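Local coordinates for cell wall surface anchor family protein (Streptococcus agalactiae, PDB 3PHS) that serves as a minor pilin of the pilus, with an IgG-like domain that mediates adhesion to lung epithelial cells, at residues 13-18 with 125-130. Sequence-based numbering, arbitrary orientation.
Sequences HQLTIV and KVIYPK
Lys125 grips the strand 13-18 through both of its backbone polar groups: its N donates to Gln14 O, and its O accepts from Thr16 N at 3.0 Å, that donor tilted 16° from the carbonyl plane. The same oxygen also accepts a hydrogen bond from a water that sits 2.7 Å from Thr16 OG1; Thr16 is thus linked to Lys125 O directly through N and by way of the water through OG1. Lys125 CB lies 3.7 Å from Leu15 CD1, whereas the bent chain beyond it leads off to salt bridges with Glu123 and Glu33. On the other face of the sheet Val126 turns CG1 to Val18 CG2. Ile127 continues the ladder, its N donating to Thr16 O and its O receiving Val18 N at 2.8 Å, both bonds close to straight. Strands 13-18 and 125-127 run parallel, their axes 12° apart, consistent with the Ig-like (IgG-rev) fold of this pilin; strand 13-21 pairs in parallel with 125-127 and antiparallel with 89-95. Leu15, Ile17 and Ile127 face the core between this sheet and the one holding strands 46-52 and 109-121, though the Ile17 and Ile127 side chains are modelled too close for their exact fit to be trusted. Beyond the strand, Tyr128 lies alongside Val18: ring atom CE2 comes to 3.5 Å from Val18 CB, and Val18 CG2 makes a CH-pi contact over the ring face, 27° off its normal. Pro129 returns to the core side, crossing Ile17 at about a right angle, with its CG tight against Ile17 CG2 at 3.5 Å and Tyr47 and Phe117 also touching the ring. A second water donates to both Val18 O and Pro129 O, bridging the backbones where direct strand pairing has ended.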
ATOM      1  N   HIS A  13      25.743  -6.730  18.256  1.00 16.64           N
ATOM      2  CA  HIS A  13      26.150  -6.186  16.946  1.00 15.24           C
ATOM      3  C   HIS A  13      25.359  -4.935  16.606  1.00 14.73           C
ATOM      4  O   HIS A  13      24.289  -4.693  17.169  1.00 14.57           O
ATOM      5  CB  HIS A  13      25.938  -7.210  15.816  1.00 14.86           C
ATOM      6  CG  HIS A  13      26.508  -8.559  16.112  1.00 16.20           C
ATOM      7  ND1 HIS A  13      27.860  -8.785  16.227  1.00 15.83           N
ATOM      8  CD2 HIS A  13      25.904  -9.752  16.335  1.00 17.35           C
ATOM      9  CE1 HIS A  13      28.068 -10.061  16.511  1.00 15.38           C
ATOM     10  NE2 HIS A  13      26.896 -10.670  16.576  1.00 16.70           N
ATOM     11  N   GLN A  14      25.896  -4.156  15.673  1.00 14.13           N
ATOM     12  CA  GLN A  14      25.253  -2.947  15.184  1.00 14.17           C
ATOM     13  C   GLN A  14      24.492  -3.314  13.941  1.00 13.50           C
ATOM     14  O   GLN A  14      24.985  -4.074  13.120  1.00 13.96           O
ATOM     15  CB  GLN A  14      26.317  -1.929  14.789  1.00 14.64           C
ATOM     16  CG  GLN A  14      27.247  -1.566  15.919  1.00 17.38           C
ATOM     17  CD  GLN A  14      26.494  -0.947  17.035  1.00 18.30           C
ATOM     18  OE1 GLN A  14      26.143  -1.608  18.021  1.00 17.51           O
ATOM     19  NE2 GLN A  14      26.215   0.341  16.896  1.00 20.28           N
ATOM     20  N   LEU A  15      23.295  -2.770  13.802  1.00 13.65           N
ATOM     21  CA  LEU A  15      22.551  -2.906  12.555  1.00 12.69           C
ATOM     22  C   LEU A  15      22.085  -1.531  12.125  1.00 11.58           C
ATOM     23  O   LEU A  15      21.553  -0.777  12.944  1.00 11.92           O
ATOM     24  CB  LEU A  15      21.340  -3.818  12.767  1.00 12.83           C
ATOM     25  CG  LEU A  15      20.335  -3.914  11.624  1.00 14.39           C
ATOM     26  CD1 LEU A  15      20.970  -4.522  10.369  1.00 13.15           C
ATOM     27  CD2 LEU A  15      19.102  -4.728  12.046  1.00 15.42           C
ATOM     28  N   THR A  16      22.274  -1.216  10.839  1.00 10.42           N
ATOM     29  CA  THR A  16      21.862   0.076  10.285  1.00 11.16           C
ATOM     30  C   THR A  16      20.968  -0.210   9.109  1.00 11.35           C
ATOM     31  O   THR A  16      21.366  -0.931   8.215  1.00 10.15           O
ATOM     32  CB  THR A  16      23.077   0.914   9.791  1.00 11.56           C
ATOM     33  OG1 THR A  16      23.973   1.165  10.888  1.00 10.82           O
ATOM     34  CG2 THR A  16      22.617   2.270   9.201  1.00 11.32           C
ATOM     35  N   ILE A  17      19.749   0.334   9.128  1.00 11.03           N
ATOM     36  CA  ILE A  17      18.819   0.175   8.009  1.00 11.02           C
ATOM     37  C   ILE A  17      18.864   1.484   7.265  1.00 10.91           C
ATOM     38  O   ILE A  17      18.638   2.529   7.866  1.00 11.08           O
ATOM     39  CB  ILE A  17      17.343  -0.071   8.506  1.00 11.70           C
ATOM     40  CG1 ILE A  17      17.205  -1.307   9.422  1.00 13.06           C
ATOM     41  CG2 ILE A  17      16.359  -0.134   7.340  1.00 12.45           C
ATOM     42  CD1 ILE A  17      18.087  -2.418   9.167  1.00 18.91           C
ATOM     43  N   VAL A  18      19.160   1.441   5.965  1.00 10.74           N
ATOM     44  CA  VAL A  18      19.278   2.668   5.170  1.00 10.70           C
ATOM     45  C   VAL A  18      18.118   2.726   4.197  1.00 10.94           C
ATOM     46  O   VAL A  18      18.017   1.904   3.280  1.00 11.33           O
ATOM     47  CB  VAL A  18      20.640   2.752   4.412  1.00 11.20           C
ATOM     48  CG1 VAL A  18      20.879   4.156   3.814  1.00 10.91           C
ATOM     49  CG2 VAL A  18      21.803   2.410   5.347  1.00 10.85           C
ATOM     50  N   LYS A 125      25.919  -5.162  10.581  1.00 12.47           N
ATOM     51  CA  LYS A 125      25.266  -5.226   9.269  1.00 12.83           C
ATOM     52  C   LYS A 125      24.761  -3.867   8.838  1.00 12.22           C
ATOM     53  O   LYS A 125      24.253  -3.096   9.662  1.00 11.38           O
ATOM     54  CB  LYS A 125      24.063  -6.188   9.318  1.00 13.07           C
ATOM     55  CG  LYS A 125      24.394  -7.690   9.451  1.00 14.90           C
ATOM     56  CD  LYS A 125      24.901  -8.258   8.137  1.00 17.99           C
ATOM     57  CE  LYS A 125      25.056  -9.794   8.201  1.00 16.92           C
ATOM     58  NZ  LYS A 125      25.946 -10.230   7.083  1.00 19.43           N
ATOM     59  N   VAL A 126      24.862  -3.607   7.531  1.00 12.27           N
ATOM     60  CA  VAL A 126      24.227  -2.439   6.907  1.00 11.96           C
ATOM     61  C   VAL A 126      23.282  -2.980   5.816  1.00 12.18           C
ATOM     62  O   VAL A 126      23.696  -3.725   4.932  1.00 12.64           O
ATOM     63  CB  VAL A 126      25.259  -1.454   6.339  1.00 11.63           C
ATOM     64  CG1 VAL A 126      24.562  -0.262   5.644  1.00 12.40           C
ATOM     65  CG2 VAL A 126      26.203  -0.949   7.453  1.00 11.63           C
ATOM     66  N   ILE A 127      22.008  -2.625   5.899  1.00 12.13           N
ATOM     67  CA  ILE A 127      21.029  -3.219   4.990  1.00 13.52           C
ATOM     68  C   ILE A 127      20.195  -2.126   4.332  1.00 12.91           C
ATOM     69  O   ILE A 127      19.896  -1.103   4.959  1.00 13.21           O
ATOM     70  CB  ILE A 127      20.101  -4.255   5.685  1.00 14.18           C
ATOM     71  CG1 ILE A 127      19.289  -3.606   6.759  1.00 18.10           C
ATOM     72  CG2 ILE A 127      20.881  -5.511   6.253  1.00 16.27           C
ATOM     73  CD1 ILE A 127      17.890  -4.052   6.683  1.00 23.55           C
ATOM     74  N   TYR A 128      19.844  -2.365   3.070  1.00 12.12           N
ATOM     75  CA  TYR A 128      19.100  -1.428   2.243  1.00 11.59           C
ATOM     76  C   TYR A 128      17.788  -2.121   1.856  1.00 10.97           C
ATOM     77  O   TYR A 128      17.776  -2.923   0.916  1.00 11.38           O
ATOM     78  CB  TYR A 128      19.906  -1.060   0.986  1.00 11.33           C
ATOM     79  CG  TYR A 128      21.196  -0.308   1.287  1.00 10.69           C
ATOM     80  CD1 TYR A 128      22.361  -1.002   1.635  1.00 12.20           C
ATOM     81  CD2 TYR A 128      21.241   1.080   1.255  1.00 10.06           C
ATOM     82  CE1 TYR A 128      23.559  -0.310   1.957  1.00 12.62           C
ATOM     83  CE2 TYR A 128      22.429   1.781   1.561  1.00 12.48           C
ATOM     84  CZ  TYR A 128      23.577   1.067   1.912  1.00 11.50           C
ATOM     85  OH  TYR A 128      24.745   1.735   2.203  1.00 13.36           O
ATOM     86  N   PRO A 129      16.690  -1.863   2.602  1.00 10.96           N
ATOM     87  CA  PRO A 129      15.457  -2.572   2.221  1.00 10.46           C
ATOM     88  C   PRO A 129      15.034  -2.189   0.804  1.00 10.73           C
ATOM     89  O   PRO A 129      15.379  -1.102   0.333  1.00  9.98           O
ATOM     90  CB  PRO A 129      14.430  -2.080   3.253  1.00 10.86           C
ATOM     91  CG  PRO A 129      15.267  -1.685   4.452  1.00  9.76           C
ATOM     92  CD  PRO A 129      16.496  -1.059   3.828  1.00 10.80           C
ATOM     93  N   LYS A 130      14.312  -3.082   0.134  1.00 11.30           N
ATOM     94  CA  LYS A 130      13.801  -2.822  -1.222  1.00 12.51           C
ATOM     95  C   LYS A 130      12.559  -1.966  -1.087  1.00 12.05           C
ATOM     96  O   LYS A 130      11.604  -2.345  -0.404  1.00 12.23           O
ATOM     97  CB  LYS A 130      13.478  -4.135  -1.940  1.00 13.48           C
ATOM     98  CG  LYS A 130      14.705  -5.035  -2.074  1.00 18.31           C
ATOM     99  CD  LYS A 130      14.383  -6.387  -2.726  1.00 24.28           C
ATOM    100  CE  LYS A 130      15.576  -7.337  -2.594  1.00 27.08           C
ATOM    101  NZ  LYS A 130      15.163  -8.757  -2.828  1.00 30.57           N
TER
HETATM  102  O   HOH W   1      25.461  -0.976  11.369  1.00 13.49           O
HETATM  103  O   HOH W   2      17.126   1.165   0.824  1.00 14.31           O